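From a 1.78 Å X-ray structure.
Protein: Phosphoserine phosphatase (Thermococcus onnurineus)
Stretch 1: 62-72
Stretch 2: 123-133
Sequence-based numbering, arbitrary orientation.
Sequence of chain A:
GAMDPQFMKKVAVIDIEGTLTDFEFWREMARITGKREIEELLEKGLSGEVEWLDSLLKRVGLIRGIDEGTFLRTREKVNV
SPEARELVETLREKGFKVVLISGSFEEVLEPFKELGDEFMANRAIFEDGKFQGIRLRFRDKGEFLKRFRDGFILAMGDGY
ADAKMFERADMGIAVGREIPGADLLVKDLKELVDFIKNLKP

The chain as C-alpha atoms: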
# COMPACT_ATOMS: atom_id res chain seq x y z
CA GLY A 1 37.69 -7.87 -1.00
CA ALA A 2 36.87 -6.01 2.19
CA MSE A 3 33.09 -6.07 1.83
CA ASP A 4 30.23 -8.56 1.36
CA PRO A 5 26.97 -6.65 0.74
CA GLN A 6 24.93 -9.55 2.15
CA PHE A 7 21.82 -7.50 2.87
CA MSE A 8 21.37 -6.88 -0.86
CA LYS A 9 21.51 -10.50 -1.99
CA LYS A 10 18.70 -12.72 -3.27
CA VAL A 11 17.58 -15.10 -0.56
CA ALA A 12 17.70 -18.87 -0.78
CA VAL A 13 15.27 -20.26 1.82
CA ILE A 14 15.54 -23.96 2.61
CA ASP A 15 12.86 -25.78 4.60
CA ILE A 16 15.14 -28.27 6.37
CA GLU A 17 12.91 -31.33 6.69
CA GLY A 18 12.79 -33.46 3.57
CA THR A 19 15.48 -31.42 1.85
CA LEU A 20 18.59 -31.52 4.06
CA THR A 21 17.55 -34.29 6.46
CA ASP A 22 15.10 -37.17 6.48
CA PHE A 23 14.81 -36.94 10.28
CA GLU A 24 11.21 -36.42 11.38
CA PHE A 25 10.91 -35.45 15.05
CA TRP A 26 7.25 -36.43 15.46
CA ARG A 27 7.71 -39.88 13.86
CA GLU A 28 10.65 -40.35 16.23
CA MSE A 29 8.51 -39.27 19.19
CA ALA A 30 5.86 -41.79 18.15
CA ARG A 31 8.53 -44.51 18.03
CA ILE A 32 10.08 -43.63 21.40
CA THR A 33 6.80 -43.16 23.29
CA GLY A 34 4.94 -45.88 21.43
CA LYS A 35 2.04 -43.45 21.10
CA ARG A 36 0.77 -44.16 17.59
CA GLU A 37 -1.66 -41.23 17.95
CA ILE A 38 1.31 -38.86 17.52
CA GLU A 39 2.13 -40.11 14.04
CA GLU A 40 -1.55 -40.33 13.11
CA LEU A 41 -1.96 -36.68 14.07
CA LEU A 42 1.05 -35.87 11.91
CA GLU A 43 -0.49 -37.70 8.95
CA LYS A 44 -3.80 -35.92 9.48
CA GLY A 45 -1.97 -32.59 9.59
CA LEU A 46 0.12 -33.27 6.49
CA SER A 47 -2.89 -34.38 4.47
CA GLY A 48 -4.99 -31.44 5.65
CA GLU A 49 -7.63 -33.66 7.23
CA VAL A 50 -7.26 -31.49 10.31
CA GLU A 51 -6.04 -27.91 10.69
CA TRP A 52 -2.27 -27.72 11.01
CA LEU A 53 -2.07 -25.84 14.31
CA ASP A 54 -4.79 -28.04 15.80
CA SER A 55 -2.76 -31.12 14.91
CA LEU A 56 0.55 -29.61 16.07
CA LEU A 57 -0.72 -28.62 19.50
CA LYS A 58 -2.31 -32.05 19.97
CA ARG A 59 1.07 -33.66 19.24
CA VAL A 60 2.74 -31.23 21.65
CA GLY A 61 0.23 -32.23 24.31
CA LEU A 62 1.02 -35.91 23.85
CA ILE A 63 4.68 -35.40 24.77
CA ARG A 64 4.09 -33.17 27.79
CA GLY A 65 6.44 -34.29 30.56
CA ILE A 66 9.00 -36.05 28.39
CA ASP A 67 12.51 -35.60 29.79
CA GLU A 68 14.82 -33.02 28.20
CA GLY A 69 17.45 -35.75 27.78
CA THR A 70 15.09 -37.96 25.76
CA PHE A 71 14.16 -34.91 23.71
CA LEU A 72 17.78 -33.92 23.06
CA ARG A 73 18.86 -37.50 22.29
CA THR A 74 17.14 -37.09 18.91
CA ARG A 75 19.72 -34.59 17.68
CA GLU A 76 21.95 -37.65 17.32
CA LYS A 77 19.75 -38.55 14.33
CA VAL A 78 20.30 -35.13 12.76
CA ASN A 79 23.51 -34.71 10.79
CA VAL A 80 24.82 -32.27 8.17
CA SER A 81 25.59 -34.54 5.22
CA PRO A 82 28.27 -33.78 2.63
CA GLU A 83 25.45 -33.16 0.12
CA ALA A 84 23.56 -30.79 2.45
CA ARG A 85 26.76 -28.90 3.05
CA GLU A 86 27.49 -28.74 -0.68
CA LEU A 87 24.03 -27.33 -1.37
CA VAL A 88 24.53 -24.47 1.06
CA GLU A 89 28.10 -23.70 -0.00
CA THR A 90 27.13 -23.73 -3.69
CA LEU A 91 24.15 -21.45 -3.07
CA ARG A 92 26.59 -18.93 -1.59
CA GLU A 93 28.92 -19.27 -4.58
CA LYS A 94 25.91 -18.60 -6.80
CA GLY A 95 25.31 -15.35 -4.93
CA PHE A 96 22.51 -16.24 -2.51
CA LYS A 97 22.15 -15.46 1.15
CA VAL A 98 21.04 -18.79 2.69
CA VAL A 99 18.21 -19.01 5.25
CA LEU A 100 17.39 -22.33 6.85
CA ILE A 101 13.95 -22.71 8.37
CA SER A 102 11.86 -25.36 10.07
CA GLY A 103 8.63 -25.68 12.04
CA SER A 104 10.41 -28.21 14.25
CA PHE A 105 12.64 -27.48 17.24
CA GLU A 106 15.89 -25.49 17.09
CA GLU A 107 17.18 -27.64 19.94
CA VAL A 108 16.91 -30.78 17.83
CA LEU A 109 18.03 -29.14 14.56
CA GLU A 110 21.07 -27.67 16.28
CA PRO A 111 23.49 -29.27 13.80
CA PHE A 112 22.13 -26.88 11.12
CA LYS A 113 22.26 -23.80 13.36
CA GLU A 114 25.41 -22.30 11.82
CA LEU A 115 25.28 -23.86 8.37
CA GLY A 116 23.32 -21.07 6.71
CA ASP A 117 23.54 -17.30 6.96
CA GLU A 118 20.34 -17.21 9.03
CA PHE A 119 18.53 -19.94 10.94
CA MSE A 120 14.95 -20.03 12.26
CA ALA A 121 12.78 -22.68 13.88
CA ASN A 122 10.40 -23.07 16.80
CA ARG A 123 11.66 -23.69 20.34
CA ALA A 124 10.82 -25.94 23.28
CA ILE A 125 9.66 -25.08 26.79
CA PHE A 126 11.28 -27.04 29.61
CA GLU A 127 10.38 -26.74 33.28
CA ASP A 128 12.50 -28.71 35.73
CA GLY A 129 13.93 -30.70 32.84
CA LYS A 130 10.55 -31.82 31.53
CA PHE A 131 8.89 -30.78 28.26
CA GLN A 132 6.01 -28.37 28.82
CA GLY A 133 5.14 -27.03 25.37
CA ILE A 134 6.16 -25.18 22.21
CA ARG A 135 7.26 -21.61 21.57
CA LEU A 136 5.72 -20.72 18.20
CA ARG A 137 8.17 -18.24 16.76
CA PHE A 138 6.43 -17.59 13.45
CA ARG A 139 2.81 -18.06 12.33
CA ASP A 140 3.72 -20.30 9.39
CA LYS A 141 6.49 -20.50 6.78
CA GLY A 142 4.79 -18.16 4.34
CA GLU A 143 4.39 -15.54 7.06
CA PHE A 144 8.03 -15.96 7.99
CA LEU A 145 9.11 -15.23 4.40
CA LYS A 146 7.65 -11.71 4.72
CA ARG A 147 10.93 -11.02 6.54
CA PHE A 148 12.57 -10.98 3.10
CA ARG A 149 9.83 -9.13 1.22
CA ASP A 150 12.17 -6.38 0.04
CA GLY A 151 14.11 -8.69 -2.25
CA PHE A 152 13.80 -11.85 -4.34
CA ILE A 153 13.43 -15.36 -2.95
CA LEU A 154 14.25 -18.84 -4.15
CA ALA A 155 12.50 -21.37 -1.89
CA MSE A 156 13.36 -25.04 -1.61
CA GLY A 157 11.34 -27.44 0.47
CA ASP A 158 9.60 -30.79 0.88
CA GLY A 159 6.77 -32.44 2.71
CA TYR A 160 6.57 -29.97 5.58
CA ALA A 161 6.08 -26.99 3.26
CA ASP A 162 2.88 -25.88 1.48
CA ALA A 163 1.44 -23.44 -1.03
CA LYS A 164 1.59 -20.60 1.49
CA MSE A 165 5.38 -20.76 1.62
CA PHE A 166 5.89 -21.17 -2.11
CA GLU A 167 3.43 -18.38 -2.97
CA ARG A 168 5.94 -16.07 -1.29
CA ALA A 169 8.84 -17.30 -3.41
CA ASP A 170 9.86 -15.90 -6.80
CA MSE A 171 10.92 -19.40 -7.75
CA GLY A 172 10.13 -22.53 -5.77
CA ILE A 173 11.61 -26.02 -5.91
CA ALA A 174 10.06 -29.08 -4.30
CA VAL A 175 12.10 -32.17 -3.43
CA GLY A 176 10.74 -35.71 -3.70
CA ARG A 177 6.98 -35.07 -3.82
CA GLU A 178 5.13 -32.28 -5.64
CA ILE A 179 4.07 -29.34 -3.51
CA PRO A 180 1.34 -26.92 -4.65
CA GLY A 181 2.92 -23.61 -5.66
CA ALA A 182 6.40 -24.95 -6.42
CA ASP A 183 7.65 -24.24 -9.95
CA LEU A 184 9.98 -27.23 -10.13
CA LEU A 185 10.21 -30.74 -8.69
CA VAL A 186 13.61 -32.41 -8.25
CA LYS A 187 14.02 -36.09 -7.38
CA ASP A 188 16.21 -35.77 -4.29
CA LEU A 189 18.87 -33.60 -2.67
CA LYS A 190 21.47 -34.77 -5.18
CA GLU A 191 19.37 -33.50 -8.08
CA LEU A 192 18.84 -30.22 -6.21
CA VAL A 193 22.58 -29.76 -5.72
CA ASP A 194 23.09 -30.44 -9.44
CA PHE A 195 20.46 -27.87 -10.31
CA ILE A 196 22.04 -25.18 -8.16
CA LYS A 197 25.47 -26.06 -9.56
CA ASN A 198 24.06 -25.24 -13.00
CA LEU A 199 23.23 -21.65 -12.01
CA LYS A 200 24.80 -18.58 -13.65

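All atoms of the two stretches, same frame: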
# COMPACT_ATOMS: atom_id res chain seq x y z
N LEU A 62 0.73 -34.50 23.65
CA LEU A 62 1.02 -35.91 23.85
C LEU A 62 2.46 -36.19 24.31
O LEU A 62 2.76 -37.31 24.72
CB LEU A 62 0.68 -36.73 22.60
CG LEU A 62 -0.81 -36.88 22.28
CD1 LEU A 62 -1.04 -37.25 20.83
CD2 LEU A 62 -1.43 -37.91 23.20
N ILE A 63 3.35 -35.20 24.22
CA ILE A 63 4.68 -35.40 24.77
C ILE A 63 4.97 -34.54 26.00
O ILE A 63 6.11 -34.44 26.45
CB ILE A 63 5.82 -35.27 23.72
CG1 ILE A 63 5.87 -33.87 23.10
CG2 ILE A 63 5.70 -36.36 22.65
CD1 ILE A 63 7.20 -33.55 22.41
N ARG A 64 3.93 -33.92 26.55
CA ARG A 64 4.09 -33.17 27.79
C ARG A 64 4.76 -34.08 28.81
O ARG A 64 4.39 -35.25 28.94
CB ARG A 64 2.74 -32.69 28.31
CG ARG A 64 2.84 -31.58 29.34
CD ARG A 64 1.49 -31.30 29.95
NE ARG A 64 0.97 -32.49 30.62
CZ ARG A 64 -0.32 -32.75 30.79
NH1 ARG A 64 -1.24 -31.91 30.34
NH2 ARG A 64 -0.69 -33.87 31.42
N GLY A 65 5.77 -33.55 29.50
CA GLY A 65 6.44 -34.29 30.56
C GLY A 65 7.68 -35.06 30.14
O GLY A 65 8.46 -35.49 31.00
N ILE A 66 7.88 -35.25 28.84
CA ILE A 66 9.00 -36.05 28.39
C ILE A 66 10.31 -35.38 28.82
O ILE A 66 10.43 -34.15 28.80
CB ILE A 66 8.94 -36.31 26.86
CG1 ILE A 66 9.78 -37.53 26.49
CG2 ILE A 66 9.36 -35.09 26.07
CD1 ILE A 66 9.25 -38.26 25.28
N ASP A 67 11.28 -36.17 29.26
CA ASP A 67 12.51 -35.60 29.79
C ASP A 67 13.30 -34.85 28.73
O ASP A 67 13.34 -35.26 27.57
CB ASP A 67 13.39 -36.69 30.40
CG ASP A 67 14.55 -36.11 31.18
OD1 ASP A 67 14.30 -35.63 32.31
OD2 ASP A 67 15.68 -36.11 30.66
N GLU A 68 13.95 -33.75 29.12
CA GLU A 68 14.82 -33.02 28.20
C GLU A 68 15.90 -33.91 27.56
O GLU A 68 16.26 -33.75 26.40
CB GLU A 68 15.47 -31.83 28.92
CG GLU A 68 16.17 -30.86 27.99
CD GLU A 68 16.51 -29.56 28.69
OE1 GLU A 68 16.35 -29.51 29.93
OE2 GLU A 68 16.92 -28.60 28.01
N GLY A 69 16.43 -34.87 28.32
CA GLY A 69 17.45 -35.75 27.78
C GLY A 69 16.94 -36.62 26.64
O GLY A 69 17.63 -36.81 25.63
N THR A 70 15.72 -37.14 26.79
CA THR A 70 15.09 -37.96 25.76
C THR A 70 14.87 -37.12 24.52
O THR A 70 15.09 -37.57 23.39
CB THR A 70 13.72 -38.49 26.24
OG1 THR A 70 13.88 -39.24 27.44
CG2 THR A 70 13.06 -39.36 25.17
N PHE A 71 14.44 -35.88 24.75
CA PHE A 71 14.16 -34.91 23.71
C PHE A 71 15.44 -34.62 22.93
O PHE A 71 15.48 -34.72 21.71
CB PHE A 71 13.64 -33.63 24.36
CG PHE A 71 12.96 -32.67 23.42
CD1 PHE A 71 13.68 -31.68 22.78
CD2 PHE A 71 11.59 -32.73 23.23
CE1 PHE A 71 13.05 -30.78 21.93
CE2 PHE A 71 10.96 -31.83 22.38
CZ PHE A 71 11.70 -30.86 21.73
N LEU A 72 16.50 -34.27 23.66
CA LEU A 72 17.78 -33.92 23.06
C LEU A 72 18.53 -35.09 22.42
O LEU A 72 19.32 -34.90 21.50
CB LEU A 72 18.66 -33.18 24.06
CG LEU A 72 18.11 -31.81 24.45
CD1 LEU A 72 18.95 -31.17 25.55
CD2 LEU A 72 18.04 -30.90 23.22
N ARG A 123 10.82 -23.32 19.20
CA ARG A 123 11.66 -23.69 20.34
C ARG A 123 10.83 -24.46 21.35
O ARG A 123 9.59 -24.46 21.28
CB ARG A 123 12.32 -22.46 20.99
CG ARG A 123 13.51 -21.92 20.18
CD ARG A 123 14.18 -20.67 20.81
NE ARG A 123 15.29 -20.23 19.96
CZ ARG A 123 15.77 -18.99 19.87
NH1 ARG A 123 15.25 -18.01 20.60
NH2 ARG A 123 16.77 -18.74 19.05
N ALA A 124 11.51 -25.13 22.28
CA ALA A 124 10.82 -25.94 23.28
C ALA A 124 10.80 -25.27 24.65
O ALA A 124 11.68 -24.48 24.99
CB ALA A 124 11.49 -27.30 23.37
N ILE A 125 9.78 -25.60 25.44
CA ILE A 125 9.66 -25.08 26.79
C ILE A 125 9.93 -26.22 27.77
O ILE A 125 9.24 -27.23 27.76
CB ILE A 125 8.26 -24.50 27.03
CG1 ILE A 125 7.98 -23.37 26.03
CG2 ILE A 125 8.11 -23.98 28.47
CD1 ILE A 125 6.53 -22.99 25.94
N PHE A 126 10.96 -26.05 28.58
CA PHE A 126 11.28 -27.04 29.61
C PHE A 126 11.13 -26.42 30.98
O PHE A 126 11.55 -25.29 31.21
CB PHE A 126 12.68 -27.61 29.40
CG PHE A 126 12.79 -28.53 28.23
CD1 PHE A 126 12.31 -29.83 28.31
CD2 PHE A 126 13.34 -28.11 27.03
CE1 PHE A 126 12.38 -30.69 27.24
CE2 PHE A 126 13.42 -28.96 25.95
CZ PHE A 126 12.94 -30.26 26.05
N GLU A 127 10.50 -27.16 31.88
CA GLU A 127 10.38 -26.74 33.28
C GLU A 127 10.87 -27.90 34.13
O GLU A 127 10.33 -29.00 34.04
CB GLU A 127 8.94 -26.39 33.62
CG GLU A 127 8.44 -25.13 32.90
CD GLU A 127 6.93 -24.91 33.03
OE1 GLU A 127 6.28 -25.61 33.83
OE2 GLU A 127 6.41 -24.02 32.31
N ASP A 128 11.90 -27.66 34.92
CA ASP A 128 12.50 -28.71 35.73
C ASP A 128 12.85 -29.93 34.89
O ASP A 128 12.61 -31.07 35.29
CB ASP A 128 11.57 -29.11 36.87
CG ASP A 128 11.33 -27.98 37.84
OD1 ASP A 128 12.25 -27.14 38.01
OD2 ASP A 128 10.22 -27.92 38.43
N GLY A 129 13.40 -29.66 33.70
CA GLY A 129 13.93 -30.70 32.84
C GLY A 129 12.89 -31.50 32.08
O GLY A 129 13.23 -32.46 31.40
N LYS A 130 11.63 -31.10 32.20
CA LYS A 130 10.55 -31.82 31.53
C LYS A 130 9.82 -30.94 30.51
O LYS A 130 9.56 -29.76 30.77
CB LYS A 130 9.55 -32.35 32.55
CG LYS A 130 10.19 -33.08 33.73
CD LYS A 130 10.92 -34.31 33.26
CE LYS A 130 11.39 -35.13 34.46
NZ LYS A 130 12.15 -36.34 34.05
N PHE A 131 9.49 -31.53 29.36
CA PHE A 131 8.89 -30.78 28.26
C PHE A 131 7.51 -30.27 28.64
O PHE A 131 6.64 -31.04 29.05
CB PHE A 131 8.83 -31.66 27.00
CG PHE A 131 8.24 -30.97 25.79
CD1 PHE A 131 9.02 -30.15 25.00
CD2 PHE A 131 6.91 -31.17 25.45
CE1 PHE A 131 8.49 -29.52 23.87
CE2 PHE A 131 6.36 -30.54 24.33
CZ PHE A 131 7.16 -29.72 23.54
N GLN A 132 7.31 -28.97 28.50
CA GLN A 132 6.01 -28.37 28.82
C GLN A 132 5.19 -27.92 27.61
O GLN A 132 3.97 -27.93 27.66
CB GLN A 132 6.17 -27.20 29.80
CG GLN A 132 6.46 -27.63 31.22
CD GLN A 132 5.75 -28.91 31.59
OE1 GLN A 132 4.54 -29.05 31.41
NE2 GLN A 132 6.51 -29.86 32.12
N GLY A 133 5.86 -27.52 26.53
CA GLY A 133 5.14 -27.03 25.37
C GLY A 133 6.05 -26.42 24.31
O GLY A 133 7.27 -26.56 24.37
O HOH W 1 15.57 -33.60 33.07

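The loop and first helical turn of stretch 1 lie along the β-hairpin of stretch 2, and the two surfaces together bury 601 Å². The hairpin reverses through a type I' turn from Glu-127 to Lys-130, and it is this end, together with the strand that follows, that the loop meets with its backbone. Gly-65 N donates to Phe-131 O at 2.7 Å, Phe-131 N donates to Ile-66 O at 2.8 Å, and Glu-68 N donates to Gly-129 O at 2.7 Å. The last two bonds flank Asp-67 and Lys-130, whose backbones form a single β-bridge with CA atoms 4.6 Å apart; the side chains interlock alongside.

Phe-131 is the main projection from the hairpin, and no residue in either stretch has more area covered by the other. Its ring enters a hollow lined by Ile-63, Arg-64, Ile-66 and Phe-71. Ile-63 CD1 sits over one face, 3.9 Å from the ring centroid, while Arg-64 CA lies at the edge. Nearer the backbone, Ile-66 CG2 packs 3.6 Å from Phe-131 CB. The type II turn from Ile-63 to Ile-66 curves this wall of the hollow; at its third position, Gly-65 has backbone angles that would jam a CB against the preceding carbonyl oxygen.

The Phe-71 side chain points from the helix toward the hairpin, where its ring packs against both Phe-126 and Phe-131. Its ring is nearly parallel to that of Phe-131, with planes at 17°, but the rings are slid apart and barely overlap; Phe-71 CE2 and Phe-131 CD1 approach to 3.7 Å. Phe-126 instead presents its edge to the face of Phe-71, with planes at 85° and Phe-126 CZ 3.6 Å from Phe-71 CG. The small side chain of Ala-124 leaves room for the tip of this ring, its CB lying 3.9 Å from Phe-71 CZ.

Glu-68 covers a face of Phe-126 with the aliphatic part of its side chain: CG stands 3.7 Å from the ring centroid and only 7° off the normal, so the methylene sits almost squarely over the ring.

Polar contacts close the outer margin. Asp-67 caps the helix, its OD2 accepting from Gly-69 N at 2.8 Å, while Asp-67 OD1 forms a salt bridge with Lys-130 NZ at 2.9 Å. One carboxylate thus serves both helix and hairpin. Asp-67 OD1 and Gly-129 O are both acceptors; a water donates to each, at 2.5 Å from Asp-67 OD1 and 3.1 Å from Gly-129 O, and so bridges the pair.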